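Local coordinates for initiator protein NS1 (Human bocavirus, PDB 4KW3) that probably binds the viral replication origin and nicks one DNA strand to start rolling-circle replication, here as the N-terminal nuclease domain of a longer initiator protein, at residues C228-Y242 and L252-L264. Residues are numbered along the deposited sequence; the frame is centred on the assembly and turned at random.
Sequences CTSPDNWFILAEKTY and LPEHYRKNYHATL
The hydroxyl of Ser230 is held by two partners, Glu254 across the contact and Asn233 of its own loop: its OG donates to Glu254 OE1 at 2.8 Å, on the syn lone pair, and accepts from Asn233 ND2 at 2.9 Å. The same carboxylate takes the backbone N of Ser230 on OE2, met from above its plane, so that one glutamate holds both the amide and the hydroxyl. In this Rep-clan nuclease domain the bonds tie the loop leading into strand 241-247 to the segment that leads into helix 257-268, the last helix of this chain. Asn233, its CG anti to the carbonyl carbon (chi1 -64°), reaches the first turn of that helix: OD1 receives Lys258 N at 3.0 Å in the carbonyl plane, nearly straight at 165°, while ND2 adds a weak bond to His255 O. Lys258 then bends over Phe235, laying CD on one face of the ring, 3.6 Å from its centroid, in a CH-pi contact. The rim of that ring points at the face of His261, a T-shaped pair with planes 85° apart. Deeper in, Arg257 runs extended to CD before turning at chi3, and its guanidinium lies flat on Tyr242, a cation-pi stack. Leu213 O, in the predicted RCR-3 motif, which also holds the predicted nuclease tyrosine, and Gln106 OE1 bind its terminal nitrogens. The Tyr242 side chain lies about 5 Å from that of Glu108, a predicted metal ligand, so the stack borders the probable active site; Arg257 CZ sits 3.3 Å from the Tyr242 ring centroid.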
ATOM      1  N   CYS A 228       2.316 -14.322   9.776  1.00 50.17           N
ATOM      2  CA  CYS A 228       2.084 -13.964   8.378  1.00 35.97           C
ATOM      3  C   CYS A 228       3.310 -14.076   7.509  1.00 43.09           C
ATOM      4  O   CYS A 228       3.206 -13.947   6.289  1.00 41.27           O
ATOM      5  CB  CYS A 228       1.522 -12.546   8.266  1.00 34.89           C
ATOM      6  SG  CYS A 228       0.049 -12.237   9.249  1.00 60.67           S
ATOM      7  N   THR A 229       4.476 -14.216   8.134  1.00 45.77           N
ATOM      8  CA  THR A 229       5.753 -14.273   7.405  1.00 35.27           C
ATOM      9  C   THR A 229       6.347 -15.649   7.518  1.00 41.82           C
ATOM     10  O   THR A 229       6.477 -16.191   8.626  1.00 54.38           O
ATOM     11  CB  THR A 229       6.792 -13.244   7.970  1.00 43.57           C
ATOM     12  OG1 THR A 229       6.195 -11.941   8.031  1.00 34.48           O
ATOM     13  CG2 THR A 229       8.073 -13.207   7.140  1.00 34.18           C
ATOM     14  N   SER A 230       6.705 -16.225   6.379  1.00 38.50           N
ATOM     15  CA  SER A 230       7.372 -17.526   6.376  1.00 47.17           C
ATOM     16  C   SER A 230       8.852 -17.373   6.724  1.00 50.88           C
ATOM     17  O   SER A 230       9.485 -16.388   6.364  1.00 46.10           O
ATOM     18  CB  SER A 230       7.170 -18.226   5.036  1.00 37.99           C
ATOM     19  OG  SER A 230       7.763 -17.484   3.992  1.00 36.79           O
ATOM     20  N   PRO A 231       9.410 -18.361   7.429  1.00 53.64           N
ATOM     21  CA  PRO A 231      10.755 -18.259   8.016  1.00 46.08           C
ATOM     22  C   PRO A 231      11.875 -17.819   7.073  1.00 45.72           C
ATOM     23  O   PRO A 231      12.639 -16.954   7.464  1.00 55.07           O
ATOM     24  CB  PRO A 231      10.984 -19.664   8.542  1.00 41.47           C
ATOM     25  CG  PRO A 231       9.611 -20.072   8.955  1.00 42.04           C
ATOM     26  CD  PRO A 231       8.690 -19.544   7.919  1.00 40.76           C
ATOM     27  N   ASP A 232      11.935 -18.329   5.850  1.00 55.38           N
ATOM     28  CA  ASP A 232      12.927 -17.861   4.867  1.00 53.70           C
ATOM     29  C   ASP A 232      12.811 -16.371   4.498  1.00 53.69           C
ATOM     30  O   ASP A 232      13.696 -15.793   3.862  1.00 61.90           O
ATOM     31  CB  ASP A 232      12.816 -18.686   3.595  1.00 58.47           C
ATOM     32  CG  ASP A 232      13.185 -20.130   3.817  1.00 71.48           C
ATOM     33  OD1 ASP A 232      13.803 -20.433   4.861  1.00 71.23           O
ATOM     34  OD2 ASP A 232      12.850 -20.957   2.947  1.00 79.27           O
ATOM     35  N   ASN A 233      11.715 -15.743   4.888  1.00 46.56           N
ATOM     36  CA  ASN A 233      11.519 -14.349   4.548  1.00 50.35           C
ATOM     37  C   ASN A 233      11.524 -13.424   5.752  1.00 46.12           C
ATOM     38  O   ASN A 233      11.106 -12.268   5.677  1.00 47.31           O
ATOM     39  CB  ASN A 233      10.228 -14.215   3.749  1.00 45.14           C
ATOM     40  CG  ASN A 233      10.311 -14.935   2.422  1.00 48.05           C
ATOM     41  OD1 ASN A 233      10.844 -14.390   1.453  1.00 49.44           O
ATOM     42  ND2 ASN A 233       9.823 -16.185   2.378  1.00 42.98           N
ATOM     43  N   TRP A 234      12.051 -13.922   6.860  1.00 45.87           N
ATOM     44  CA  TRP A 234      12.071 -13.141   8.081  1.00 41.97           C
ATOM     45  C   TRP A 234      13.284 -12.242   8.145  1.00 45.35           C
ATOM     46  O   TRP A 234      14.415 -12.689   7.966  1.00 55.46           O
ATOM     47  CB  TRP A 234      12.043 -14.042   9.286  1.00 40.74           C
ATOM     48  CG  TRP A 234      11.932 -13.304  10.553  1.00 44.26           C
ATOM     49  CD1 TRP A 234      12.942 -12.986  11.420  1.00 46.22           C
ATOM     50  CD2 TRP A 234      10.722 -12.800  11.132  1.00 39.41           C
ATOM     51  NE1 TRP A 234      12.424 -12.319  12.510  1.00 51.76           N
ATOM     52  CE2 TRP A 234      11.066 -12.186  12.351  1.00 40.31           C
ATOM     53  CE3 TRP A 234       9.379 -12.807  10.732  1.00 41.06           C
ATOM     54  CZ2 TRP A 234      10.121 -11.599  13.179  1.00 36.84           C
ATOM     55  CZ3 TRP A 234       8.432 -12.214  11.561  1.00 41.74           C
ATOM     56  CH2 TRP A 234       8.807 -11.628  12.768  1.00 37.94           C
ATOM     57  N   PHE A 235      13.032 -10.962   8.361  1.00 46.63           N
ATOM     58  CA  PHE A 235      14.095  -9.987   8.481  1.00 38.53           C
ATOM     59  C   PHE A 235      14.336  -9.789   9.961  1.00 41.63           C
ATOM     60  O   PHE A 235      13.489  -9.213  10.664  1.00 37.99           O
ATOM     61  CB  PHE A 235      13.692  -8.683   7.813  1.00 32.32           C
ATOM     62  CG  PHE A 235      13.776  -8.709   6.306  1.00 44.55           C
ATOM     63  CD1 PHE A 235      14.977  -8.461   5.653  1.00 31.40           C
ATOM     64  CD2 PHE A 235      12.636  -8.936   5.537  1.00 35.27           C
ATOM     65  CE1 PHE A 235      15.032  -8.427   4.250  1.00 35.32           C
ATOM     66  CE2 PHE A 235      12.684  -8.932   4.137  1.00 30.45           C
ATOM     67  CZ  PHE A 235      13.893  -8.685   3.492  1.00 36.51           C
ATOM     68  N   ILE A 236      15.488 -10.265  10.434  1.00 48.33           N
ATOM     69  CA  ILE A 236      15.762 -10.344  11.868  1.00 41.71           C
ATOM     70  C   ILE A 236      15.725  -8.974  12.588  1.00 43.53           C
ATOM     71  O   ILE A 236      15.286  -8.901  13.718  1.00 51.69           O
ATOM     72  CB  ILE A 236      17.102 -11.134  12.151  1.00 42.95           C
ATOM     73  CG1 ILE A 236      17.182 -11.616  13.598  1.00 46.40           C
ATOM     74  CG2 ILE A 236      18.299 -10.287  11.858  1.00 47.54           C
ATOM     75  CD1 ILE A 236      15.880 -12.241  14.119  1.00 64.46           C
ATOM     76  N   LEU A 237      16.099  -7.880  11.926  1.00 55.11           N
ATOM     77  CA  LEU A 237      16.173  -6.593  12.635  1.00 49.96           C
ATOM     78  C   LEU A 237      14.979  -5.671  12.326  1.00 44.64           C
ATOM     79  O   LEU A 237      14.882  -4.553  12.832  1.00 54.21           O
ATOM     80  CB  LEU A 237      17.516  -5.877  12.360  1.00 42.52           C
ATOM     81  CG  LEU A 237      18.806  -6.588  12.805  1.00 40.71           C
ATOM     82  CD1 LEU A 237      20.039  -5.781  12.426  1.00 38.72           C
ATOM     83  CD2 LEU A 237      18.793  -6.897  14.302  1.00 41.84           C
ATOM     84  N   ALA A 238      14.068  -6.161  11.503  1.00 41.74           N
ATOM     85  CA  ALA A 238      12.923  -5.388  11.053  1.00 40.77           C
ATOM     86  C   ALA A 238      11.966  -5.093  12.200  1.00 45.22           C
ATOM     87  O   ALA A 238      11.612  -5.993  12.946  1.00 52.43           O
ATOM     88  CB  ALA A 238      12.203  -6.141   9.935  1.00 34.60           C
ATOM     89  N   GLU A 239      11.574  -3.834  12.373  1.00 61.49           N
ATOM     90  CA  GLU A 239      10.576  -3.506  13.402  1.00 68.44           C
ATOM     91  C   GLU A 239       9.239  -3.055  12.822  1.00 57.98           C
ATOM     92  O   GLU A 239       8.250  -2.942  13.530  1.00 75.18           O
ATOM     93  CB  GLU A 239      11.111  -2.451  14.362  1.00 85.90           C
ATOM     94  CG  GLU A 239      12.432  -2.854  14.991  1.00 96.71           C
ATOM     95  CD  GLU A 239      13.020  -1.772  15.861  1.00 93.60           C
ATOM     96  OE1 GLU A 239      13.780  -0.926  15.337  1.00 94.46           O
ATOM     97  OE2 GLU A 239      12.715  -1.779  17.069  1.00 87.64           O
ATOM     98  N   LYS A 240       9.203  -2.800  11.530  1.00 49.38           N
ATOM     99  CA  LYS A 240       7.957  -2.403  10.911  1.00 44.78           C
ATOM    100  C   LYS A 240       7.479  -3.469   9.927  1.00 40.04           C
ATOM    101  O   LYS A 240       8.200  -4.401   9.629  1.00 47.83           O
ATOM    102  CB  LYS A 240       8.078  -1.024  10.257  1.00 39.86           C
ATOM    103  CG  LYS A 240       7.914   0.110  11.253  1.00 37.78           C
ATOM    104  CD  LYS A 240       7.914   1.444  10.513  1.00 68.31           C
ATOM    105  CE  LYS A 240       7.229   2.554  11.305  1.00 83.33           C
ATOM    106  NZ  LYS A 240       7.859   2.776  12.644  1.00 92.43           N
ATOM    107  N   THR A 241       6.241  -3.358   9.459  1.00 42.03           N
ATOM    108  CA  THR A 241       5.667  -4.432   8.668  1.00 34.92           C
ATOM    109  C   THR A 241       5.122  -3.943   7.345  1.00 36.37           C
ATOM    110  O   THR A 241       5.007  -2.736   7.115  1.00 35.39           O
ATOM    111  CB  THR A 241       4.539  -5.158   9.429  1.00 38.46           C
ATOM    112  OG1 THR A 241       3.464  -4.252   9.690  1.00 50.12           O
ATOM    113  CG2 THR A 241       5.054  -5.742  10.741  1.00 31.53           C
ATOM    114  N   TYR A 242       4.824  -4.880   6.451  1.00 34.25           N
ATOM    115  CA  TYR A 242       4.092  -4.526   5.238  1.00 35.13           C
ATOM    116  C   TYR A 242       2.929  -5.484   5.124  1.00 34.40           C
ATOM    117  O   TYR A 242       2.967  -6.596   5.666  1.00 36.57           O
ATOM    118  CB  TYR A 242       4.972  -4.628   3.974  1.00 31.31           C
ATOM    119  CG  TYR A 242       5.153  -6.043   3.517  1.00 34.85           C
ATOM    120  CD1 TYR A 242       6.096  -6.871   4.128  1.00 35.87           C
ATOM    121  CD2 TYR A 242       4.355  -6.586   2.503  1.00 39.04           C
ATOM    122  CE1 TYR A 242       6.258  -8.166   3.728  1.00 29.78           C
ATOM    123  CE2 TYR A 242       4.509  -7.912   2.115  1.00 36.49           C
ATOM    124  CZ  TYR A 242       5.465  -8.691   2.732  1.00 39.85           C
ATOM    125  OH  TYR A 242       5.643  -9.998   2.355  1.00 54.73           O
ATOM    126  N   LEU A 252       4.660  -8.768  -5.416  1.00 41.15           N
ATOM    127  CA  LEU A 252       5.835  -9.480  -4.932  1.00 39.91           C
ATOM    128  C   LEU A 252       5.323 -10.486  -3.896  1.00 41.41           C
ATOM    129  O   LEU A 252       4.876 -10.099  -2.819  1.00 41.69           O
ATOM    130  CB  LEU A 252       6.807  -8.483  -4.314  1.00 34.98           C
ATOM    131  CG  LEU A 252       8.058  -8.883  -3.540  1.00 39.27           C
ATOM    132  CD1 LEU A 252       8.661 -10.211  -3.976  1.00 39.72           C
ATOM    133  CD2 LEU A 252       9.060  -7.752  -3.665  1.00 43.29           C
ATOM    134  N   PRO A 253       5.322 -11.777  -4.249  1.00 41.86           N
ATOM    135  CA  PRO A 253       4.715 -12.790  -3.368  1.00 43.71           C
ATOM    136  C   PRO A 253       5.550 -12.957  -2.104  1.00 46.86           C
ATOM    137  O   PRO A 253       6.790 -12.937  -2.181  1.00 51.08           O
ATOM    138  CB  PRO A 253       4.749 -14.082  -4.214  1.00 37.66           C
ATOM    139  CG  PRO A 253       5.041 -13.623  -5.653  1.00 35.11           C
ATOM    140  CD  PRO A 253       5.894 -12.373  -5.473  1.00 37.25           C
ATOM    141  N   GLU A 254       4.870 -13.089  -0.967  1.00 43.97           N
ATOM    142  CA  GLU A 254       5.506 -13.247   0.346  1.00 32.44           C
ATOM    143  C   GLU A 254       6.711 -14.154   0.305  1.00 43.62           C
ATOM    144  O   GLU A 254       7.737 -13.834   0.889  1.00 47.30           O
ATOM    145  CB  GLU A 254       4.498 -13.780   1.389  1.00 33.25           C
ATOM    146  CG  GLU A 254       4.951 -13.676   2.848  1.00 48.43           C
ATOM    147  CD  GLU A 254       5.934 -14.775   3.293  1.00 55.57           C
ATOM    148  OE1 GLU A 254       6.006 -15.836   2.651  1.00 63.34           O
ATOM    149  OE2 GLU A 254       6.630 -14.583   4.311  1.00 65.99           O
ATOM    150  N   HIS A 255       6.608 -15.283  -0.390  1.00 42.48           N
ATOM    151  CA  HIS A 255       7.662 -16.296  -0.274  1.00 47.43           C
ATOM    152  C   HIS A 255       8.933 -15.977  -1.080  1.00 44.96           C
ATOM    153  O   HIS A 255       9.948 -16.620  -0.897  1.00 55.94           O
ATOM    154  CB  HIS A 255       7.123 -17.691  -0.619  1.00 45.48           C
ATOM    155  CG  HIS A 255       6.602 -17.797  -2.010  1.00 63.16           C
ATOM    156  ND1 HIS A 255       5.293 -17.501  -2.339  1.00 78.29           N
ATOM    157  CD2 HIS A 255       7.212 -18.151  -3.166  1.00 65.35           C
ATOM    158  CE1 HIS A 255       5.122 -17.671  -3.639  1.00 79.31           C
ATOM    159  NE2 HIS A 255       6.271 -18.064  -4.165  1.00 73.54           N
ATOM    160  N   TYR A 256       8.888 -14.955  -1.930  1.00 43.65           N
ATOM    161  CA  TYR A 256      10.068 -14.537  -2.676  1.00 51.23           C
ATOM    162  C   TYR A 256      10.684 -13.242  -2.136  1.00 48.28           C
ATOM    163  O   TYR A 256      11.715 -12.813  -2.663  1.00 53.43           O
ATOM    164  CB  TYR A 256       9.732 -14.313  -4.156  1.00 70.72           C
ATOM    165  CG  TYR A 256       9.306 -15.537  -4.933  1.00 92.90           C
ATOM    166  CD1 TYR A 256       9.908 -16.770  -4.721  1.00102.51           C
ATOM    167  CD2 TYR A 256       8.279 -15.460  -5.874  1.00102.63           C
ATOM    168  CE1 TYR A 256       9.512 -17.896  -5.441  1.00106.89           C
ATOM    169  CE2 TYR A 256       7.874 -16.576  -6.594  1.00104.42           C
ATOM    170  CZ  TYR A 256       8.495 -17.791  -6.374  1.00109.56           C
ATOM    171  OH  TYR A 256       8.098 -18.904  -7.089  1.00116.82           O
ATOM    172  N   ARG A 257      10.047 -12.595  -1.147  1.00 32.64           N
ATOM    173  CA  ARG A 257      10.461 -11.220  -0.745  1.00 45.94           C
ATOM    174  C   ARG A 257      11.957 -11.168  -0.394  1.00 40.98           C
ATOM    175  O   ARG A 257      12.712 -10.407  -0.994  1.00 48.08           O
ATOM    176  CB  ARG A 257       9.569 -10.556   0.367  1.00 30.07           C
ATOM    177  CG  ARG A 257      10.037  -9.123   0.773  1.00 51.70           C
ATOM    178  CD  ARG A 257       9.211  -8.379   1.869  1.00 29.21           C
ATOM    179  NE  ARG A 257       8.074  -7.719   1.272  1.00 49.62           N
ATOM    180  CZ  ARG A 257       7.865  -6.408   1.201  1.00 48.05           C
ATOM    181  NH1 ARG A 257       8.678  -5.517   1.747  1.00 42.77           N
ATOM    182  NH2 ARG A 257       6.776  -5.991   0.599  1.00 57.86           N
ATOM    183  N   LYS A 258      12.394 -12.003   0.546  1.00 35.81           N
ATOM    184  CA  LYS A 258      13.770 -11.925   1.011  1.00 39.33           C
ATOM    185  C   LYS A 258      14.759 -12.216  -0.116  1.00 40.86           C
ATOM    186  O   LYS A 258      15.803 -11.560  -0.212  1.00 38.49           O
ATOM    187  CB  LYS A 258      14.015 -12.833   2.210  1.00 38.51           C
ATOM    188  CG  LYS A 258      15.371 -12.643   2.817  1.00 38.50           C
ATOM    189  CD  LYS A 258      15.281 -11.926   4.145  1.00 51.39           C
ATOM    190  CE  LYS A 258      15.927 -12.749   5.240  1.00 49.63           C
ATOM    191  NZ  LYS A 258      17.369 -12.929   4.956  1.00 50.62           N
ATOM    192  N   ASN A 259      14.434 -13.173  -0.977  1.00 41.08           N
ATOM    193  CA  ASN A 259      15.314 -13.437  -2.104  1.00 51.37           C
ATOM    194  C   ASN A 259      15.331 -12.283  -3.106  1.00 43.35           C
ATOM    195  O   ASN A 259      16.389 -11.910  -3.624  1.00 43.42           O
ATOM    196  CB  ASN A 259      14.967 -14.758  -2.791  1.00 72.26           C
ATOM    197  CG  ASN A 259      15.951 -15.107  -3.889  1.00 88.31           C
ATOM    198  OD1 ASN A 259      15.564 -15.535  -4.976  1.00 95.23           O
ATOM    199  ND2 ASN A 259      17.237 -14.894  -3.619  1.00 93.95           N
ATOM    200  N   TYR A 260      14.162 -11.704  -3.352  1.00 44.31           N
ATOM    201  CA  TYR A 260      14.038 -10.516  -4.214  1.00 43.21           C
ATOM    202  C   TYR A 260      14.951  -9.408  -3.713  1.00 41.14           C
ATOM    203  O   TYR A 260      15.726  -8.848  -4.484  1.00 45.22           O
ATOM    204  CB  TYR A 260      12.593 -10.033  -4.232  1.00 31.32           C
ATOM    205  CG  TYR A 260      12.237  -9.145  -5.384  1.00 39.23           C
ATOM    206  CD1 TYR A 260      12.532  -7.782  -5.356  1.00 33.55           C
ATOM    207  CD2 TYR A 260      11.534  -9.646  -6.475  1.00 38.88           C
ATOM    208  CE1 TYR A 260      12.164  -6.949  -6.401  1.00 30.55           C
ATOM    209  CE2 TYR A 260      11.175  -8.837  -7.518  1.00 37.29           C
ATOM    210  CZ  TYR A 260      11.493  -7.482  -7.485  1.00 43.19           C
ATOM    211  OH  TYR A 260      11.121  -6.675  -8.539  1.00 52.34           O
ATOM    212  N   HIS A 261      14.881  -9.127  -2.411  1.00 41.19           N
ATOM    213  CA  HIS A 261      15.777  -8.161  -1.773  1.00 44.20           C
ATOM    214  C   HIS A 261      17.263  -8.495  -1.923  1.00 51.23           C
ATOM    215  O   HIS A 261      18.086  -7.613  -2.191  1.00 51.50           O
ATOM    216  CB  HIS A 261      15.444  -8.062  -0.302  1.00 32.61           C
ATOM    217  CG  HIS A 261      16.373  -7.184   0.466  1.00 35.79           C
ATOM    218  ND1 HIS A 261      17.527  -7.656   1.057  1.00 36.62           N
ATOM    219  CD2 HIS A 261      16.325  -5.860   0.740  1.00 41.33           C
ATOM    220  CE1 HIS A 261      18.146  -6.664   1.666  1.00 33.45           C
ATOM    221  NE2 HIS A 261      17.440  -5.562   1.487  1.00 44.24           N
ATOM    222  N   ALA A 262      17.588  -9.773  -1.740  1.00 50.75           N
ATOM    223  CA  ALA A 262      18.959 -10.264  -1.826  1.00 49.81           C
ATOM    224  C   ALA A 262      19.517 -10.031  -3.229  1.00 45.46           C
ATOM    225  O   ALA A 262      20.644  -9.580  -3.388  1.00 47.52           O
ATOM    226  CB  ALA A 262      19.006 -11.742  -1.484  1.00 31.67           C
ATOM    227  N   THR A 263      18.719 -10.347  -4.247  1.00 34.95           N
ATOM    228  CA  THR A 263      19.125 -10.121  -5.620  1.00 38.59           C
ATOM    229  C   THR A 263      19.388  -8.634  -5.893  1.00 53.59           C
ATOM    230  O   THR A 263      20.420  -8.289  -6.463  1.00 62.36           O
ATOM    231  CB  THR A 263      18.072 -10.653  -6.600  1.00 44.95           C
ATOM    232  OG1 THR A 263      17.913 -12.065  -6.407  1.00 54.32           O
ATOM    233  CG2 THR A 263      18.486 -10.378  -8.032  1.00 40.08           C
ATOM    234  N   LEU A 264      18.471  -7.754  -5.481  1.00 46.86           N
ATOM    235  CA  LEU A 264      18.715  -6.313  -5.597  1.00 47.42           C
ATOM    236  C   LEU A 264      19.982  -5.881  -4.867  1.00 45.49           C
ATOM    237  O   LEU A 264      20.766  -5.092  -5.379  1.00 40.63           O
ATOM    238  CB  LEU A 264      17.530  -5.486  -5.095  1.00 38.09           C
ATOM    239  CG  LEU A 264      16.268  -5.532  -5.946  1.00 40.93           C
ATOM    240  CD1 LEU A 264      15.190  -4.636  -5.340  1.00 43.82           C
ATOM    241  CD2 LEU A 264      16.580  -5.140  -7.378  1.00 46.50           C
TER